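Local structure of fimbria adhesin protein (Klebsiella pneumoniae, 3U4K) at residues M37-V42 with D173-V178; G51-T56 with D138-S143; S31-N36 with T60-N65; T75-D80 with Y159-T164; T144-G149 with I177-C182. The protein serves as a fimbrial adhesin of Klebsiella pneumoniae, the chain described here being its receptor-binding domain, which binds human collagen V. One frame throughout, in Å; residues are numbered along the deposited sequence.

Interaction 1 (M37-V42 with D173-V178); sequences MAMGRV and DAITIV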
# COMPACT_ATOMS: atom_id res chain seq x y z
N MSE A 37 -0.42 7.83 4.26
CA MSE A 37 -1.05 6.75 5.03
C MSE A 37 -0.98 6.96 6.53
O MSE A 37 -0.82 6.00 7.29
CB MSE A 37 -0.42 5.42 4.63
CG MSE A 37 -0.66 5.11 3.16
SE MSE A 37 -0.12 3.27 2.69
CE MSE A 37 1.80 3.41 3.12
N ALA A 38 -1.11 8.21 6.97
CA ALA A 38 -1.03 8.56 8.39
C ALA A 38 -2.11 7.87 9.22
O ALA A 38 -3.31 8.01 8.94
CB ALA A 38 -1.10 10.07 8.58
N MSE A 39 -1.68 7.11 10.23
CA MSE A 39 -2.60 6.35 11.08
C MSE A 39 -2.50 6.78 12.52
O MSE A 39 -3.37 6.44 13.33
CB MSE A 39 -2.33 4.85 10.95
CG MSE A 39 -2.75 4.33 9.58
SE MSE A 39 -3.08 2.37 9.54
CE MSE A 39 -4.47 2.28 10.95
N GLY A 40 -1.45 7.53 12.86
CA GLY A 40 -1.22 7.97 14.23
C GLY A 40 -0.70 6.87 15.15
O GLY A 40 -0.02 5.94 14.71
N ARG A 41 -1.05 6.97 16.43
CA ARG A 41 -0.54 6.08 17.47
C ARG A 41 -1.43 4.85 17.65
O ARG A 41 -2.65 4.96 17.70
CB ARG A 41 -0.42 6.85 18.79
CG ARG A 41 0.54 6.25 19.80
CD ARG A 41 0.77 7.21 20.95
NE ARG A 41 1.40 6.57 22.10
CZ ARG A 41 0.74 5.96 23.09
NH1 ARG A 41 -0.59 5.91 23.08
NH2 ARG A 41 1.41 5.40 24.09
N VAL A 42 -0.80 3.67 17.73
CA VAL A 42 -1.53 2.40 17.85
C VAL A 42 -0.96 1.53 18.96
O VAL A 42 0.26 1.30 19.02
CB VAL A 42 -1.53 1.61 16.51
CG1 VAL A 42 -2.17 0.24 16.67
CG2 VAL A 42 -2.22 2.40 15.41
N ASP A 173 6.72 10.26 11.71
CA ASP A 173 5.77 10.07 12.83
C ASP A 173 4.30 10.05 12.38
O ASP A 173 3.46 10.77 12.93
CB ASP A 173 5.99 11.12 13.93
CG ASP A 173 7.39 11.07 14.53
OD1 ASP A 173 8.05 10.01 14.46
OD2 ASP A 173 7.83 12.10 15.09
N ALA A 174 4.01 9.23 11.38
CA ALA A 174 2.65 9.09 10.87
C ALA A 174 2.01 7.79 11.36
O ALA A 174 0.79 7.71 11.51
CB ALA A 174 2.63 9.17 9.35
N ILE A 175 2.84 6.78 11.60
CA ILE A 175 2.40 5.54 12.25
C ILE A 175 3.38 5.13 13.35
O ILE A 175 4.53 4.76 13.08
CB ILE A 175 2.23 4.38 11.25
CG1 ILE A 175 1.25 4.75 10.13
CG2 ILE A 175 1.75 3.13 11.98
CD1 ILE A 175 1.10 3.70 9.05
N THR A 176 2.91 5.19 14.59
CA THR A 176 3.68 4.72 15.74
C THR A 176 2.99 3.52 16.38
O THR A 176 1.82 3.59 16.76
CB THR A 176 3.87 5.83 16.80
OG1 THR A 176 4.10 7.09 16.15
CG2 THR A 176 5.04 5.51 17.72
N ILE A 177 3.72 2.41 16.46
CA ILE A 177 3.21 1.18 17.07
C ILE A 177 3.84 0.98 18.44
O ILE A 177 5.06 0.84 18.56
CB ILE A 177 3.49 -0.06 16.19
CG1 ILE A 177 2.94 0.14 14.77
CG2 ILE A 177 2.94 -1.32 16.83
CD1 ILE A 177 1.46 0.42 14.69
N VAL A 178 3.00 0.96 19.47
CA VAL A 178 3.44 0.81 20.85
C VAL A 178 2.77 -0.40 21.50
O VAL A 178 1.62 -0.33 21.91
CB VAL A 178 3.17 2.09 21.68
CG1 VAL A 178 3.60 1.90 23.13
CG2 VAL A 178 3.89 3.29 21.07
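In I177 a first torsion of -55° sets CG1 anti to the carbonyl carbon, beside the backbone N, and the turn at chi2 (-58°) brings CD1 to 3.7 Å from V42 CB. The V42 and I177 side chains lie side by side and point the same way. I175 has its CG1 likewise anti to the carbonyl carbon, against CB of M39, a selenomethionine, at 3.7 Å. V42 and I177 belong to neighbouring parallel strands, 40-42 and 175-178, in a mixed three-stranded sheet of the jelly-roll beta barrel that forms this domain; M39 lies just before the first of them.

G40 pairs with I175, R41 with T176 and V42 with I177. The backbone bonds pass back and forth: T176 N gives to G40 O, V42 N to T176 O, and V178 N to V42 O at 2.8 Å, the last almost straight (177° at the hydrogen). Where the pairing begins, A174 O is gripped twice, by M39 N at 2.8 Å and by G40 N, the two donors coming from opposite faces of its carbonyl plane.

The face bearing V42, I175 and I177 is turned inward. There V42 meets I54, I175 meets L137 and L170, and M39 reaches A55 and I139, so this small sheet packs on strands 53-61 and 133-141. R41 and T176 occupy the other face, where R41 is exposed and its NH2 comes obliquely to 4.2 Å from V178 CG1. Beyond the paired strands, at the A174 end, the two alanines touch methyl to methyl, A38 CB lying 3.9 Å from A174 CB.

Interaction 2 (G51-T56 with D138-S143); sequences GSVIAT and DIIKTS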
# COMPACT_ATOMS: atom_id res chain seq x y z
N GLY A 51 -1.91 -13.28 13.42
CA GLY A 51 -2.57 -13.20 12.12
C GLY A 51 -3.72 -12.21 12.05
O GLY A 51 -4.07 -11.75 10.97
N SER A 52 -4.30 -11.86 13.20
CA SER A 52 -5.44 -10.94 13.24
C SER A 52 -5.03 -9.48 13.04
O SER A 52 -3.86 -9.12 13.17
CB SER A 52 -6.24 -11.12 14.54
OG SER A 52 -5.55 -10.57 15.65
N VAL A 53 -6.01 -8.64 12.70
CA VAL A 53 -5.77 -7.22 12.41
C VAL A 53 -5.62 -6.42 13.70
O VAL A 53 -6.46 -6.50 14.60
CB VAL A 53 -6.89 -6.63 11.52
CG1 VAL A 53 -6.92 -5.11 11.58
CG2 VAL A 53 -6.73 -7.08 10.08
N ILE A 54 -4.53 -5.67 13.79
CA ILE A 54 -4.29 -4.76 14.91
C ILE A 54 -5.02 -3.45 14.64
O ILE A 54 -5.77 -2.96 15.49
CB ILE A 54 -2.79 -4.48 15.11
CG1 ILE A 54 -2.00 -5.79 15.24
CG2 ILE A 54 -2.57 -3.59 16.32
CD1 ILE A 54 -0.51 -5.64 15.06
N ALA A 55 -4.78 -2.89 13.46
CA ALA A 55 -5.43 -1.66 13.03
C ALA A 55 -5.55 -1.62 11.51
O ALA A 55 -4.73 -2.19 10.79
CB ALA A 55 -4.69 -0.44 13.55
N THR A 56 -6.59 -0.93 11.03
CA THR A 56 -6.84 -0.79 9.60
C THR A 56 -7.25 0.64 9.25
O THR A 56 -7.86 1.33 10.07
CB THR A 56 -7.89 -1.81 9.10
OG1 THR A 56 -7.98 -1.76 7.67
CG2 THR A 56 -9.26 -1.54 9.70
N ASP A 138 -3.50 -2.54 6.09
CA ASP A 138 -3.76 -3.43 7.23
C ASP A 138 -2.50 -3.64 8.04
O ASP A 138 -1.45 -4.00 7.50
CB ASP A 138 -4.29 -4.78 6.75
CG ASP A 138 -5.77 -4.75 6.40
OD1 ASP A 138 -6.46 -3.79 6.79
OD2 ASP A 138 -6.24 -5.71 5.74
N ILE A 139 -2.61 -3.41 9.35
CA ILE A 139 -1.53 -3.74 10.28
C ILE A 139 -1.84 -5.08 10.95
O ILE A 139 -2.84 -5.22 11.66
CB ILE A 139 -1.31 -2.63 11.32
CG1 ILE A 139 -0.95 -1.31 10.62
CG2 ILE A 139 -0.20 -3.02 12.29
CD1 ILE A 139 -1.04 -0.09 11.51
N ILE A 140 -0.97 -6.06 10.70
CA ILE A 140 -1.18 -7.44 11.12
C ILE A 140 -0.20 -7.83 12.22
O ILE A 140 0.97 -7.42 12.20
CB ILE A 140 -0.99 -8.42 9.93
CG1 ILE A 140 -1.77 -7.95 8.68
CG2 ILE A 140 -1.32 -9.86 10.31
CD1 ILE A 140 -3.28 -7.90 8.84
N LYS A 141 -0.67 -8.63 13.18
CA LYS A 141 0.19 -9.22 14.21
C LYS A 141 0.88 -10.47 13.66
O LYS A 141 0.24 -11.51 13.47
CB LYS A 141 -0.63 -9.54 15.46
CG LYS A 141 0.20 -9.88 16.69
CD LYS A 141 -0.62 -9.82 17.96
CE LYS A 141 0.21 -10.15 19.19
NZ LYS A 141 -0.53 -9.88 20.46
N THR A 142 2.19 -10.34 13.40
CA THR A 142 3.00 -11.39 12.78
C THR A 142 3.44 -12.47 13.77
O THR A 142 3.44 -13.66 13.45
CB THR A 142 4.26 -10.79 12.10
OG1 THR A 142 3.87 -9.79 11.16
CG2 THR A 142 5.09 -11.87 11.39
N SER A 143 3.82 -12.04 14.97
CA SER A 143 4.28 -12.95 16.02
C SER A 143 3.49 -12.74 17.32
O SER A 143 2.83 -11.71 17.49
CB SER A 143 5.78 -12.74 16.27
OG SER A 143 6.25 -13.61 17.29
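I54 lays its side chain against the backbone of I140 and K141, and this is the closely packed part of the contact. CG1 is anti to the carbonyl carbon (chi1 -54°), and an extended chi2 of 164° carries CD1 to 3.5 Å from K141 N and 3.8 Å from I139 CG2, while A55 CB faces I139 CD1 at a looser 4.2 Å. K141 CB also touches I54 CD1, at 3.9 Å; beyond CG the lysine chain runs extended away from strand 53-61 and delivers NZ to the carbonyl oxygens of L48 and S45. V42, L48 and I103 add to the apolar surroundings of I54.

The register slips by one residue here: I54 and A55 both stand opposite I139, a classic beta bulge in the antiparallel pairing of strands 53-61 and 133-141 of the jelly roll. I139 serves both residues through its backbone, its O accepting from I54 N and its N giving to A55 O, each at 2.8 Å. Farther along, K141 N bonds to S52 O and G51 N to K141 O.

The other face carries V53, I140, T56 and D138 and is more open, V53 and T56 both being exposed. V53 CG2 touches I140 CD1 at 3.8 Å. T56 and D138 lie side by side, and the T56 hydroxyl (OG1) donates to D138 OD1 at 2.7 Å, meeting it nearly along its C-O axis; D138 OD2 is held separately by a salt bridge to R106.

Interaction 3 (S31-N36 with T60-N65); sequences SAYEIN and TMPDNN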
# COMPACT_ATOMS: atom_id res chain seq x y z
N SER A 31 0.42 14.01 -13.11
CA SER A 31 1.22 13.52 -11.98
C SER A 31 0.41 12.53 -11.15
O SER A 31 -0.81 12.61 -11.08
CB SER A 31 1.71 14.68 -11.11
OG SER A 31 0.62 15.35 -10.50
N ALA A 32 1.12 11.59 -10.52
CA ALA A 32 0.49 10.50 -9.77
C ALA A 32 -0.48 10.96 -8.68
O ALA A 32 -0.34 12.05 -8.12
CB ALA A 32 1.57 9.60 -9.18
N TYR A 33 -1.47 10.12 -8.41
CA TYR A 33 -2.35 10.29 -7.25
C TYR A 33 -1.61 9.78 -6.02
O TYR A 33 -0.95 8.73 -6.08
CB TYR A 33 -3.65 9.50 -7.46
CG TYR A 33 -4.77 9.86 -6.51
CD1 TYR A 33 -5.07 9.05 -5.42
CD2 TYR A 33 -5.53 11.02 -6.71
CE1 TYR A 33 -6.11 9.38 -4.55
CE2 TYR A 33 -6.56 11.35 -5.85
CZ TYR A 33 -6.85 10.53 -4.77
OH TYR A 33 -7.87 10.86 -3.92
N GLU A 34 -1.70 10.52 -4.92
CA GLU A 34 -0.95 10.20 -3.71
C GLU A 34 -1.81 10.08 -2.47
O GLU A 34 -2.72 10.88 -2.25
CB GLU A 34 0.14 11.23 -3.46
CG GLU A 34 1.43 10.97 -4.22
CD GLU A 34 2.42 12.10 -4.08
OE1 GLU A 34 2.02 13.27 -4.24
OE2 GLU A 34 3.61 11.81 -3.80
N ILE A 35 -1.50 9.08 -1.65
CA ILE A 35 -2.14 8.91 -0.36
C ILE A 35 -1.06 8.93 0.72
O ILE A 35 -0.13 8.11 0.70
CB ILE A 35 -2.92 7.58 -0.28
CG1 ILE A 35 -4.02 7.54 -1.34
CG2 ILE A 35 -3.53 7.40 1.11
CD1 ILE A 35 -4.56 6.15 -1.62
N ASN A 36 -1.17 9.87 1.65
CA ASN A 36 -0.39 9.83 2.88
C ASN A 36 -1.10 8.90 3.87
O ASN A 36 -2.23 9.16 4.26
CB ASN A 36 -0.20 11.24 3.46
CG ASN A 36 0.47 11.23 4.83
OD1 ASN A 36 1.45 10.51 5.06
ND2 ASN A 36 -0.05 12.05 5.73
N THR A 60 -10.42 6.69 0.23
CA THR A 60 -11.15 6.58 -1.02
C THR A 60 -10.65 7.61 -2.04
O THR A 60 -10.19 8.70 -1.67
CB THR A 60 -12.68 6.75 -0.82
OG1 THR A 60 -12.96 8.09 -0.39
CG2 THR A 60 -13.22 5.76 0.21
N MSE A 61 -10.71 7.24 -3.32
CA MSE A 61 -10.45 8.18 -4.41
C MSE A 61 -11.70 8.25 -5.24
O MSE A 61 -12.20 7.22 -5.70
CB MSE A 61 -9.24 7.79 -5.25
CG MSE A 61 -9.19 6.32 -5.62
SE MSE A 61 -7.39 5.89 -6.29
CE MSE A 61 -6.90 4.57 -4.91
N PRO A 62 -12.23 9.47 -5.43
CA PRO A 62 -13.46 9.65 -6.21
C PRO A 62 -13.25 9.24 -7.66
O PRO A 62 -12.14 9.39 -8.19
CB PRO A 62 -13.73 11.15 -6.10
CG PRO A 62 -12.40 11.76 -5.81
CD PRO A 62 -11.68 10.75 -4.96
N ASP A 63 -14.30 8.73 -8.30
CA ASP A 63 -14.21 8.36 -9.71
C ASP A 63 -13.99 9.63 -10.54
O ASP A 63 -14.72 10.61 -10.40
CB ASP A 63 -15.44 7.58 -10.17
CG ASP A 63 -15.08 6.38 -11.04
OD1 ASP A 63 -14.04 6.42 -11.73
OD2 ASP A 63 -15.84 5.39 -11.02
N ASN A 64 -12.97 9.59 -11.38
CA ASN A 64 -12.41 10.81 -11.93
C ASN A 64 -12.36 10.83 -13.45
O ASN A 64 -12.27 9.77 -14.08
CB ASN A 64 -11.00 11.02 -11.37
CG ASN A 64 -10.76 12.43 -10.89
OD1 ASN A 64 -9.76 13.05 -11.24
ND2 ASN A 64 -11.68 12.94 -10.08
N ASN A 65 -12.41 12.03 -14.02
CA ASN A 65 -12.26 12.20 -15.46
C ASN A 65 -10.81 12.38 -15.91
O ASN A 65 -10.52 12.35 -17.11
CB ASN A 65 -13.12 13.37 -15.95
CG ASN A 65 -14.59 13.01 -16.08
OD1 ASN A 65 -14.95 11.85 -16.27
ND2 ASN A 65 -15.46 14.01 -15.97
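Y33 and M61 make the selenium-aromatic contact that dominates this pair of segments. M61 is a selenomethionine, and its SE lies 4.6 Å from the centroid of the Y33 ring, 39° off the ring normal, so it approaches obliquely. Its nearest ring atoms are CD1 and CE1, with SE 4.0 Å from Y33 CD1. This is the geometry of a Met-aromatic contact. Y33 CG stands anti to the backbone N (chi1 -165°), on a CB that already points to the other segment; M61 CG sits between its backbone N and carbonyl carbon (chi1 45°).

Van der Waals contacts continue from the same two residues. M61 CB is 3.6 Å from Y33 CE1 and meets the outer part of the ring, with CZ and OH also near. P62 CD adds a marginal touch at 4.0 Å from Y33 OH, and I35 CD1 reaches the M61 CE methyl at 4.3 Å.

The backbones stay well apart, Y33 CA and M61 CA being 8.8 Å from each other, as expected when side chains bridge two different sheets. Strand 33-36 is an outermost strand of the five-stranded sheet, and strand 53-61 belongs to the antiparallel sheet facing it in the jelly-roll barrel. L166 meets both Y33 and M61, while F135 packs on I35.

No hydrogen bond crosses between the segments. The backbone bonds go to other neighbours: Y33 with I165 and K167, I35 with K167 and S169, and M61 with S133. Beyond M61, D63 OD1 accepts from G132 N.

Interaction 4 (T75-D80 with Y159-T164); sequences TTLKSD and YGPGFT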
# COMPACT_ATOMS: atom_id res chain seq x y z
N THR A 75 -3.39 0.87 -27.37
CA THR A 75 -2.29 0.11 -26.79
C THR A 75 -2.77 -0.82 -25.69
O THR A 75 -3.67 -0.47 -24.92
CB THR A 75 -1.20 1.05 -26.23
OG1 THR A 75 -0.81 1.99 -27.24
CG2 THR A 75 0.03 0.28 -25.76
N THR A 76 -2.17 -2.01 -25.63
CA THR A 76 -2.41 -2.96 -24.54
C THR A 76 -1.33 -2.83 -23.45
O THR A 76 -0.16 -3.15 -23.68
CB THR A 76 -2.53 -4.42 -25.07
OG1 THR A 76 -2.59 -5.32 -23.96
CG2 THR A 76 -1.36 -4.80 -25.99
N LEU A 77 -1.74 -2.36 -22.28
CA LEU A 77 -0.80 -2.05 -21.20
C LEU A 77 -0.91 -2.95 -19.98
O LEU A 77 -2.01 -3.34 -19.58
CB LEU A 77 -0.94 -0.59 -20.76
CG LEU A 77 -0.29 0.50 -21.61
CD1 LEU A 77 -0.61 1.87 -21.02
CD2 LEU A 77 1.22 0.32 -21.75
N LYS A 78 0.24 -3.25 -19.39
CA LYS A 78 0.33 -4.03 -18.16
C LYS A 78 0.78 -3.13 -17.00
O LYS A 78 1.92 -2.64 -17.00
CB LYS A 78 1.29 -5.20 -18.36
CG LYS A 78 1.58 -6.03 -17.11
CD LYS A 78 2.77 -6.95 -17.36
CE LYS A 78 3.22 -7.65 -16.09
NZ LYS A 78 2.18 -8.59 -15.57
N SER A 79 -0.11 -2.90 -16.05
CA SER A 79 0.20 -2.09 -14.87
C SER A 79 0.53 -2.96 -13.66
O SER A 79 -0.25 -3.83 -13.28
CB SER A 79 -0.96 -1.15 -14.52
OG SER A 79 -0.90 0.03 -15.30
N ASP A 80 1.69 -2.71 -13.06
CA ASP A 80 2.16 -3.47 -11.90
C ASP A 80 1.88 -2.76 -10.58
O ASP A 80 2.11 -1.56 -10.44
CB ASP A 80 3.65 -3.77 -12.02
CG ASP A 80 3.98 -4.65 -13.22
OD1 ASP A 80 5.11 -4.52 -13.76
OD2 ASP A 80 3.13 -5.46 -13.62
N TYR A 159 1.97 2.00 -8.11
CA TYR A 159 1.16 1.35 -9.13
C TYR A 159 1.23 2.11 -10.44
O TYR A 159 1.10 3.33 -10.47
CB TYR A 159 -0.29 1.23 -8.67
CG TYR A 159 -1.21 0.62 -9.69
CD1 TYR A 159 -1.13 -0.74 -10.01
CD2 TYR A 159 -2.18 1.39 -10.33
CE1 TYR A 159 -1.98 -1.30 -10.95
CE2 TYR A 159 -3.04 0.84 -11.27
CZ TYR A 159 -2.93 -0.51 -11.58
OH TYR A 159 -3.78 -1.07 -12.50
N GLY A 160 1.44 1.37 -11.53
CA GLY A 160 1.52 1.97 -12.86
C GLY A 160 2.08 1.05 -13.92
O GLY A 160 2.58 -0.03 -13.60
N PRO A 161 1.98 1.46 -15.20
CA PRO A 161 2.51 0.69 -16.32
C PRO A 161 3.95 1.09 -16.66
O PRO A 161 4.19 1.76 -17.66
CB PRO A 161 1.56 1.05 -17.47
CG PRO A 161 1.01 2.40 -17.12
CD PRO A 161 1.27 2.67 -15.66
N GLY A 162 4.89 0.69 -15.81
CA GLY A 162 6.29 1.07 -15.98
C GLY A 162 6.59 2.47 -15.47
O GLY A 162 7.72 2.95 -15.58
N PHE A 163 5.57 3.15 -14.95
CA PHE A 163 5.74 4.42 -14.24
C PHE A 163 4.59 4.66 -13.27
O PHE A 163 3.45 4.29 -13.54
CB PHE A 163 5.91 5.60 -15.20
CG PHE A 163 4.88 5.67 -16.29
CD1 PHE A 163 3.64 6.26 -16.07
CD2 PHE A 163 5.17 5.17 -17.56
CE1 PHE A 163 2.70 6.33 -17.09
CE2 PHE A 163 4.23 5.24 -18.58
CZ PHE A 163 3.00 5.82 -18.34
N THR A 164 4.90 5.27 -12.13
CA THR A 164 3.94 5.42 -11.04
C THR A 164 2.83 6.42 -11.37
O THR A 164 3.10 7.58 -11.66
CB THR A 164 4.64 5.82 -9.72
OG1 THR A 164 5.69 4.89 -9.42
CG2 THR A 164 3.65 5.83 -8.55
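D80 and G160 exchange two backbone hydrogen bonds, the polar centre of this contact. D80 N gives to G160 O at 2.9 Å, the donor lying 42° out of the carbonyl plane. In return G160 N gives to D80 O at 3.2 Å. G160 O also receives a weak bond from G162 N within its own turn, and D80 O is approached by the CA-H of Y159, with Y159 CA 3.3 Å away.

This antiparallel hydrogen-bonded pair joins strand 74-83 to the end of strand 154-160 in the five-stranded sheet of the jelly roll. The pairing stops at P161, whose N has no hydrogen to share: S79 OG lies 3.2 Å from P161 N without bonding to it, and also rests against the ring carbons CB and CD. On its other side strand 74-83 keeps its backbone bonds with strand 119-125, L77 to T123 and S79 to Y121. K78 O is approached by the CA-H of P161, with P161 CA 3.4 Å away.

Y159 CG is anti to the backbone N (chi1 177°); the ring meets S79 CB obliquely, with Y159 OH 3.5 Å from S79 CB. L77 CD1 reaches P161 CB, and both L77 and P161 pack on V69. At the exposed side, K78 NZ and D80 OD2 form a long salt bridge of 3.8 Å; the same NZ also makes a weak hydrogen bond to S120 OG.

Interaction 5 (T144-G149 with I177-C182); sequences TTTGSG and IVSPSC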
# COMPACT_ATOMS: atom_id res chain seq x y z
N THR A 144 3.56 -13.72 18.22
CA THR A 144 2.92 -13.64 19.53
C THR A 144 3.58 -12.57 20.41
O THR A 144 2.96 -12.03 21.33
CB THR A 144 2.95 -14.99 20.27
OG1 THR A 144 4.30 -15.45 20.37
CG2 THR A 144 2.11 -16.04 19.52
N THR A 145 4.84 -12.28 20.11
CA THR A 145 5.57 -11.19 20.75
C THR A 145 5.80 -10.02 19.77
O THR A 145 6.44 -10.18 18.72
CB THR A 145 6.91 -11.67 21.37
OG1 THR A 145 7.69 -10.54 21.78
CG2 THR A 145 7.72 -12.53 20.38
N THR A 146 5.26 -8.86 20.12
CA THR A 146 5.34 -7.67 19.26
C THR A 146 6.21 -6.56 19.86
O THR A 146 6.12 -6.29 21.06
CB THR A 146 3.95 -7.09 18.94
OG1 THR A 146 3.24 -6.84 20.16
CG2 THR A 146 3.15 -8.06 18.09
N GLY A 147 7.03 -5.94 19.02
CA GLY A 147 7.90 -4.84 19.46
C GLY A 147 7.23 -3.49 19.31
O GLY A 147 6.04 -3.40 19.02
N SER A 148 8.01 -2.43 19.51
CA SER A 148 7.52 -1.06 19.37
C SER A 148 8.37 -0.29 18.37
O SER A 148 9.42 -0.77 17.95
CB SER A 148 7.50 -0.34 20.72
OG SER A 148 6.42 -0.78 21.52
N GLY A 149 7.90 0.90 17.98
CA GLY A 149 8.64 1.75 17.05
C GLY A 149 7.77 2.58 16.13
O GLY A 149 6.55 2.44 16.11
N ILE A 177 3.72 2.41 16.46
CA ILE A 177 3.21 1.18 17.07
C ILE A 177 3.84 0.98 18.44
O ILE A 177 5.06 0.84 18.56
CB ILE A 177 3.49 -0.06 16.19
CG1 ILE A 177 2.94 0.14 14.77
CG2 ILE A 177 2.94 -1.32 16.83
CD1 ILE A 177 1.46 0.42 14.69
N VAL A 178 3.00 0.96 19.47
CA VAL A 178 3.44 0.81 20.85
C VAL A 178 2.77 -0.40 21.50
O VAL A 178 1.62 -0.33 21.91
CB VAL A 178 3.17 2.09 21.68
CG1 VAL A 178 3.60 1.90 23.13
CG2 VAL A 178 3.89 3.29 21.07
N SER A 179 3.50 -1.51 21.56
CA SER A 179 3.03 -2.68 22.30
C SER A 179 3.73 -2.72 23.66
O SER A 179 4.96 -2.73 23.72
CB SER A 179 3.29 -3.97 21.51
OG SER A 179 4.61 -4.02 21.02
N PRO A 180 2.94 -2.73 24.75
CA PRO A 180 3.49 -2.73 26.11
C PRO A 180 4.26 -4.01 26.44
O PRO A 180 3.76 -5.12 26.21
CB PRO A 180 2.24 -2.59 27.00
CG PRO A 180 1.11 -3.07 26.17
CD PRO A 180 1.46 -2.70 24.76
N SER A 181 5.47 -3.84 26.98
CA SER A 181 6.36 -4.96 27.26
C SER A 181 6.32 -5.41 28.72
O SER A 181 6.10 -4.61 29.63
CB SER A 181 7.79 -4.61 26.86
OG SER A 181 8.19 -3.39 27.47
N CYS A 182 6.53 -6.71 28.92
CA CYS A 182 6.62 -7.31 30.25
C CYS A 182 8.05 -7.78 30.49
O CYS A 182 8.50 -8.75 29.89
CB CYS A 182 5.65 -8.48 30.38
SG CYS A 182 5.61 -9.22 32.03
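S179 and T146 turn their side chains toward each other, and T146 OG1 comes to 3.2 Å from S179 CB. In S179 the hydroxyl oxygen stands between the backbone N and the carbonyl carbon (chi1 49°), which aims OG at the loop. There S179 OG lies close to two carbonyl oxygens, 2.7 Å from T146 O and near G147 O as well.

S148 answers from the loop side. Its OG is anti to the carbonyl carbon (chi1 -76°) and sits 3.0 Å from S179 N, a weak hydrogen bond with an angle of 135° at the hydrogen. The same oxygen passes V178 CA at 3.4 Å, while V178 CB leaves its CA on the side away from the loop. Thus two serines, one from each segment, bring their hydroxyls to the opposite backbone.

Next to them ordinary strand pairing begins. G149 and I177 form an antiparallel hydrogen-bonded pair, G149 N giving to I177 O and I177 N to G149 O, each at 2.9 Å. This is where short strand 149-150 joins strand 175-178 as an outermost strand of the mixed three-stranded sheet, at the C-terminal end of the jelly-roll domain. V44 touches T146, I177 and S179, so the serine contact has apolar cover on that flank.

Chemically, the contact is almost wholly polar between its segments: past the last regular pair, serine hydroxyls take over from strand pairing, and the buried S179 OG has carbonyl oxygens close by. The serine hydroxyls thus probably tie the loop to the C-terminal chain beyond the last strand pair.

Overall arrangement
Interactions 1, 2 and 5 cluster toward the C-terminal end of the elongated barrel, their centres about 13 to 14 Å from one another. Interactions 1 and 5 share I177 and V178 and use the two flanks of strand 175-178. Interaction 2 packs against both: M39 SE lies 3.8 Å from I139 CD1, and K141 CG lies 3.7 Å from T146 CG2. Interactions 3 and 4 sit toward the other end, with centres about 16 Å apart, touching through A32 CB and T164 O. Strand 53-61 links interactions 2 and 3, whose centres are about 26 Å apart. Interactions 4 and 5 are the most distant pair, about 38 Å between centres.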